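Local coordinates for protein nadb-ler3 (Gallus gallus, PDB 3WXB) that probably reduces carbonyl compounds with NAD(P)H as hydride donor, as a short-chain dehydrogenase/reductase with a Rossmann fold that binds NADPH, at residues 154-159 / 219-224. Residues are numbered along the deposited sequence; the frame is centred on the assembly and turned at random.
Sequences MLKKAA and HGIFCV
His219 O is gripped by a water whose second hydrogen goes to Lys156 O: the water lies 2.6 Å from His219 O and a longer 3.2 Å from Lys156 O, bridging the last turns of helix 130-160 and the loop that leads into strand 222-227. The methyl of Ala159 presses on the same carbonyl, its CB 3.2 Å from His219 O, and also meets the carbonyl of Gly220. The two backbones come close here, with Ala159 CA 5.3 Å from Gly220 CA. Gly220 has a positive phi of 81°, which by itself favours glycine.

Beside the water bridge, Lys156 reaches across His219. Its CG stands beside the backbone N (chi1 -79°) and the rest of the chain is extended, which lays CE over the centre of the imidazole, 3.5 Å from the centroid of the His219 ring and 9° off the normal, a CH-pi contact. Lys156 NZ passes beyond, 3.8 Å from His219 NE2. On the inner side, Ile221 sends CG1 out beside its own backbone N, and the terminal CD1 meets Leu155 CB at 3.7 Å and also lies against Lys156 CG. Leu155 and Ile221 both touch Ile174 of the neighbouring strand 173-177, and Ile221 rests on Tyr216 of helix 196-216 as well.

The contact thus packs a helix end against the entrance to strand 222-227, the next-to-last strand of the parallel Rossmann sheet, between 173-177 and 269-271, away from the NADPH site. Methyls and methylenes pack on one another, on two carbonyl oxygens and on an imidazole face, while the bridging water, as donor to both main-chain oxygens, joins two acceptors that could not bond to each other.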
ATOM      1  N   MET A 154       8.044  19.036 -15.546  1.00 28.88           N
ATOM      2  CA  MET A 154       9.251  19.700 -15.081  1.00 30.25           C
ATOM      3  C   MET A 154      10.415  18.779 -14.714  1.00 31.54           C
ATOM      4  O   MET A 154      11.578  19.126 -14.954  1.00 29.92           O
ATOM      5  CB  MET A 154       8.941  20.597 -13.905  1.00 28.64           C
ATOM      6  CG  MET A 154       8.086  21.830 -14.317  1.00 32.56           C
ATOM      7  SD  MET A 154       7.347  22.548 -12.852  1.00 44.30           S
ATOM      8  CE  MET A 154       5.757  21.758 -12.961  1.00 38.18           C
ATOM      9  N   LEU A 155      10.093  17.625 -14.134  1.00 28.30           N
ATOM     10  CA  LEU A 155      11.068  16.533 -13.961  1.00 28.25           C
ATOM     11  C   LEU A 155      11.669  16.058 -15.309  1.00 28.29           C
ATOM     12  O   LEU A 155      12.881  15.825 -15.420  1.00 28.27           O
ATOM     13  CB  LEU A 155      10.373  15.365 -13.267  1.00 22.18           C
ATOM     14  CG  LEU A 155      10.120  15.679 -11.782  1.00 28.74           C
ATOM     15  CD1 LEU A 155       9.035  14.769 -11.116  1.00 23.46           C
ATOM     16  CD2 LEU A 155      11.445  15.631 -10.997  1.00 22.76           C
ATOM     17  N   LYS A 156      10.806  15.891 -16.298  1.00 25.10           N
ATOM     18  CA  LYS A 156      11.206  15.468 -17.620  1.00 30.68           C
ATOM     19  C   LYS A 156      12.061  16.517 -18.288  1.00 31.83           C
ATOM     20  O   LYS A 156      12.948  16.171 -19.059  1.00 30.37           O
ATOM     21  CB  LYS A 156       9.999  15.281 -18.504  1.00 31.09           C
ATOM     22  CG  LYS A 156       9.241  13.980 -18.303  1.00 33.63           C
ATOM     23  CD  LYS A 156       8.114  13.971 -19.371  1.00 36.86           C
ATOM     24  CE  LYS A 156       7.213  12.783 -19.188  1.00 42.21           C
ATOM     25  NZ  LYS A 156       6.143  12.869 -20.230  1.00 50.88           N
ATOM     26  N   LYS A 157      11.722  17.787 -18.069  1.00 32.13           N
ATOM     27  CA  LYS A 157      12.544  18.894 -18.572  1.00 35.21           C
ATOM     28  C   LYS A 157      13.949  18.864 -17.956  1.00 32.56           C
ATOM     29  O   LYS A 157      14.969  19.050 -18.692  1.00 34.53           O
ATOM     30  CB  LYS A 157      11.882  20.287 -18.352  1.00 39.23           C
ATOM     31  CG  LYS A 157      12.697  21.457 -19.071  1.00 39.59           C
ATOM     32  CD  LYS A 157      12.081  21.788 -20.471  1.00 51.80           C
ATOM     33  CE  LYS A 157      10.995  22.967 -20.404  1.00 52.94           C
ATOM     34  NZ  LYS A 157       9.861  22.848 -19.348  1.00 58.95           N
ATOM     35  N   ALA A 158      14.031  18.596 -16.648  1.00 26.71           N
ATOM     36  CA  ALA A 158      15.343  18.431 -16.018  1.00 29.50           C
ATOM     37  C   ALA A 158      16.161  17.263 -16.614  1.00 32.53           C
ATOM     38  O   ALA A 158      17.383  17.379 -16.741  1.00 33.92           O
ATOM     39  CB  ALA A 158      15.257  18.318 -14.482  1.00 27.79           C
ATOM     40  N   ALA A 159      15.490  16.160 -16.931  1.00 28.64           N
ATOM     41  CA  ALA A 159      16.118  14.977 -17.519  1.00 31.64           C
ATOM     42  C   ALA A 159      16.644  15.336 -18.911  1.00 35.34           C
ATOM     43  O   ALA A 159      17.749  14.975 -19.256  1.00 36.51           O
ATOM     44  CB  ALA A 159      15.100  13.829 -17.646  1.00 27.83           C
ATOM     45  N   HIS A 219      11.980   8.082 -19.357  1.00 36.18           N
ATOM     46  CA  HIS A 219      12.032   9.526 -19.342  1.00 34.11           C
ATOM     47  C   HIS A 219      13.306  10.140 -18.751  1.00 34.41           C
ATOM     48  O   HIS A 219      13.432  11.371 -18.740  1.00 32.08           O
ATOM     49  CB  HIS A 219      10.835  10.055 -18.580  1.00 36.56           C
ATOM     50  CG  HIS A 219       9.520   9.773 -19.251  1.00 43.80           C
ATOM     51  ND1 HIS A 219       8.374   9.461 -18.542  1.00 45.49           N
ATOM     52  CD2 HIS A 219       9.163   9.805 -20.556  1.00 43.51           C
ATOM     53  CE1 HIS A 219       7.366   9.301 -19.387  1.00 50.10           C
ATOM     54  NE2 HIS A 219       7.822   9.491 -20.616  1.00 53.38           N
ATOM     55  N   GLY A 220      14.191   9.305 -18.212  1.00 31.26           N
ATOM     56  CA  GLY A 220      15.377   9.769 -17.491  1.00 31.73           C
ATOM     57  C   GLY A 220      15.140  10.182 -16.024  1.00 27.84           C
ATOM     58  O   GLY A 220      15.929  10.927 -15.462  1.00 25.33           O
ATOM     59  N   ILE A 221      14.088   9.665 -15.398  1.00 25.49           N
ATOM     60  CA  ILE A 221      13.748  10.046 -14.012  1.00 28.23           C
ATOM     61  C   ILE A 221      14.032   8.918 -13.017  1.00 26.77           C
ATOM     62  O   ILE A 221      13.556   7.798 -13.205  1.00 30.28           O
ATOM     63  CB  ILE A 221      12.255  10.442 -13.941  1.00 29.40           C
ATOM     64  CG1 ILE A 221      12.072  11.655 -14.845  1.00 27.87           C
ATOM     65  CG2 ILE A 221      11.878  10.717 -12.449  1.00 25.37           C
ATOM     66  CD1 ILE A 221      10.645  12.076 -15.047  1.00 31.93           C
ATOM     67  N   PHE A 222      14.817   9.205 -11.995  1.00 26.64           N
ATOM     68  CA  PHE A 222      15.195   8.254 -10.971  1.00 25.86           C
ATOM     69  C   PHE A 222      14.126   8.285  -9.865  1.00 28.70           C
ATOM     70  O   PHE A 222      13.600   9.351  -9.577  1.00 26.90           O
ATOM     71  CB  PHE A 222      16.528   8.730 -10.388  1.00 22.80           C
ATOM     72  CG  PHE A 222      17.033   7.880  -9.289  1.00 23.92           C
ATOM     73  CD1 PHE A 222      17.727   6.722  -9.547  1.00 22.02           C
ATOM     74  CD2 PHE A 222      16.771   8.209  -7.989  1.00 20.71           C
ATOM     75  CE1 PHE A 222      18.189   5.923  -8.477  1.00 24.06           C
ATOM     76  CE2 PHE A 222      17.223   7.407  -6.912  1.00 22.33           C
ATOM     77  CZ  PHE A 222      17.946   6.261  -7.166  1.00 23.13           C
ATOM     78  N   CYS A 223      13.803   7.136  -9.259  1.00 26.29           N
ATOM     79  CA  CYS A 223      12.830   7.088  -8.142  1.00 23.64           C
ATOM     80  C   CYS A 223      13.344   6.211  -7.030  1.00 24.23           C
ATOM     81  O   CYS A 223      14.001   5.181  -7.299  1.00 24.03           O
ATOM     82  CB  CYS A 223      11.480   6.535  -8.612  1.00 25.90           C
ATOM     83  SG  CYS A 223      10.781   7.375  -9.981  1.00 27.44           S
ATOM     84  N   VAL A 224      13.077   6.568  -5.778  1.00 21.00           N
ATOM     85  CA  VAL A 224      13.574   5.760  -4.667  1.00 23.28           C
ATOM     86  C   VAL A 224      12.684   6.020  -3.436  1.00 22.63           C
ATOM     87  O   VAL A 224      12.124   7.105  -3.345  1.00 22.89           O
ATOM     88  CB  VAL A 224      15.038   6.076  -4.296  1.00 25.04           C
ATOM     89  CG1 VAL A 224      15.211   7.502  -3.681  1.00 27.04           C
ATOM     90  CG2 VAL A 224      15.593   5.008  -3.354  1.00 23.17           C
TER
HETATM   91  O   HOH W   1      12.692  13.263 -20.424  1.00 39.89           O